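Local coordinates for NAD(P)H-FMN oxidoreductase (Bacillus subtilis, PDB 5LVA), which binds flavin mononucleotide and probably passes electrons from a nicotinamide cofactor to flavin or quinone acceptors, at residues V3-F8 with R59-F64. Residues are numbered along the deposited sequence; the frame is centred on the assembly and turned at random.
Sequences VLVLAF and RIVFQF
Val3 to Ala7 pair in register with Arg59 to Gln63 as neighbouring parallel strands in the sheet of a flavodoxin-like fold, a worked example of how alternating residues give each sheet face its own chemistry. Five backbone hydrogen bonds join them, from Leu4 N to Arg59 O (2.9 Å) at one end to Phe8 N and Gln63 O at the other. On one face Leu4, Ile60, Leu6 and Phe62 bring apolar side chains together. Leu6 CD1 touches both Ile60 CG2 (3.8 Å) and Phe62 CE2 (4.0 Å), and the Leu6 and Phe62 side chains run side by side, pointing the same way. Phe8 continues the row, its CE1 reaching the rim of the Phe62 ring near that ring's plane, 4.1 Å from CD2. Helix 73-82 covers this end through Leu75 and Trp78. The other face is mixed: Arg59, salt-bridged to Glu100 and hydrogen-bonded to Lys172 O, stands at one end and Gln63 at the other, with Val3 CG1 against Val61 CG2 (3.9 Å) between them. In Gln63, CG lies anti to the backbone N (chi1 -176°) and the chain beyond stays extended, carrying the buried amide to Tyr166 OH through OE1 and to the FMN-binding Asn18 through NE2. The same OE1 rests 3.6 Å from Val5 CG1.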
# COMPACT_ATOMS: atom_id res chain seq x y z
N VAL A 3 2.68 -3.33 12.45
CA VAL A 3 2.28 -3.02 11.09
C VAL A 3 3.04 -1.85 10.50
O VAL A 3 2.96 -0.73 11.00
CB VAL A 3 0.78 -2.72 11.02
CG1 VAL A 3 0.37 -2.46 9.60
CG2 VAL A 3 -0.01 -3.87 11.62
N LEU A 4 3.75 -2.10 9.41
CA LEU A 4 4.47 -1.07 8.68
C LEU A 4 3.61 -0.54 7.53
O LEU A 4 3.25 -1.30 6.64
CB LEU A 4 5.79 -1.62 8.17
CG LEU A 4 6.74 -0.70 7.41
CD1 LEU A 4 7.27 0.42 8.28
CD2 LEU A 4 7.88 -1.51 6.85
N VAL A 5 3.25 0.74 7.57
CA VAL A 5 2.46 1.33 6.49
C VAL A 5 3.34 2.22 5.66
O VAL A 5 3.73 3.30 6.09
CB VAL A 5 1.26 2.17 6.99
CG1 VAL A 5 0.47 2.72 5.82
CG2 VAL A 5 0.34 1.36 7.90
N LEU A 6 3.65 1.77 4.45
CA LEU A 6 4.44 2.57 3.54
C LEU A 6 3.53 3.37 2.63
O LEU A 6 2.93 2.82 1.72
CB LEU A 6 5.37 1.68 2.74
CG LEU A 6 6.18 0.70 3.60
CD1 LEU A 6 7.01 -0.23 2.75
CD2 LEU A 6 7.06 1.47 4.53
N ALA A 7 3.42 4.68 2.86
CA ALA A 7 2.53 5.51 2.06
C ALA A 7 3.27 6.15 0.92
O ALA A 7 4.32 6.74 1.11
CB ALA A 7 1.86 6.56 2.92
N PHE A 8 2.72 6.02 -0.29
CA PHE A 8 3.35 6.58 -1.48
C PHE A 8 2.43 7.57 -2.18
O PHE A 8 1.63 7.21 -3.04
CB PHE A 8 3.75 5.47 -2.46
CG PHE A 8 4.83 4.55 -1.96
CD1 PHE A 8 4.52 3.47 -1.15
CD2 PHE A 8 6.14 4.73 -2.35
CE1 PHE A 8 5.50 2.61 -0.71
CE2 PHE A 8 7.13 3.86 -1.91
CZ PHE A 8 6.81 2.80 -1.09
N ARG A 59 3.56 -7.16 9.32
CA ARG A 59 2.71 -6.90 8.18
C ARG A 59 3.17 -5.64 7.47
O ARG A 59 3.44 -4.64 8.11
CB ARG A 59 1.26 -6.77 8.61
CG ARG A 59 0.31 -6.50 7.46
CD ARG A 59 -1.09 -6.20 7.93
NE ARG A 59 -1.72 -7.38 8.49
CZ ARG A 59 -3.01 -7.45 8.82
NH1 ARG A 59 -3.79 -6.40 8.66
NH2 ARG A 59 -3.50 -8.58 9.32
N ILE A 60 3.24 -5.67 6.15
CA ILE A 60 3.62 -4.50 5.37
C ILE A 60 2.48 -4.04 4.47
O ILE A 60 1.94 -4.81 3.68
CB ILE A 60 4.84 -4.79 4.52
CG1 ILE A 60 5.90 -5.46 5.39
CG2 ILE A 60 5.37 -3.51 3.91
CD1 ILE A 60 7.13 -5.77 4.67
N VAL A 61 2.11 -2.77 4.62
CA VAL A 61 0.99 -2.19 3.90
C VAL A 61 1.46 -1.13 2.93
O VAL A 61 2.06 -0.15 3.32
CB VAL A 61 -0.02 -1.55 4.87
CG1 VAL A 61 -1.12 -0.87 4.11
CG2 VAL A 61 -0.58 -2.61 5.80
N PHE A 62 1.20 -1.34 1.65
CA PHE A 62 1.53 -0.35 0.64
C PHE A 62 0.32 0.52 0.37
O PHE A 62 -0.69 0.05 -0.15
CB PHE A 62 2.02 -1.03 -0.64
CG PHE A 62 3.24 -1.88 -0.45
CD1 PHE A 62 3.13 -3.20 -0.04
CD2 PHE A 62 4.50 -1.36 -0.66
CE1 PHE A 62 4.26 -3.98 0.14
CE2 PHE A 62 5.63 -2.13 -0.48
CZ PHE A 62 5.51 -3.45 -0.08
N GLN A 63 0.40 1.79 0.76
CA GLN A 63 -0.70 2.72 0.61
C GLN A 63 -0.39 3.74 -0.47
O GLN A 63 0.63 4.40 -0.41
CB GLN A 63 -1.00 3.42 1.92
CG GLN A 63 -2.21 4.33 1.87
CD GLN A 63 -2.46 5.10 3.16
OE1 GLN A 63 -2.09 4.66 4.24
NE2 GLN A 63 -3.10 6.24 3.04
N PHE A 64 -1.27 3.86 -1.45
CA PHE A 64 -1.04 4.78 -2.55
C PHE A 64 -2.32 5.10 -3.28
O PHE A 64 -3.29 4.39 -3.12
CB PHE A 64 0.00 4.21 -3.52
CG PHE A 64 -0.32 2.83 -4.06
CD1 PHE A 64 0.11 1.70 -3.39
CD2 PHE A 64 -1.02 2.67 -5.25
CE1 PHE A 64 -0.16 0.46 -3.88
CE2 PHE A 64 -1.29 1.43 -5.74
CZ PHE A 64 -0.87 0.32 -5.06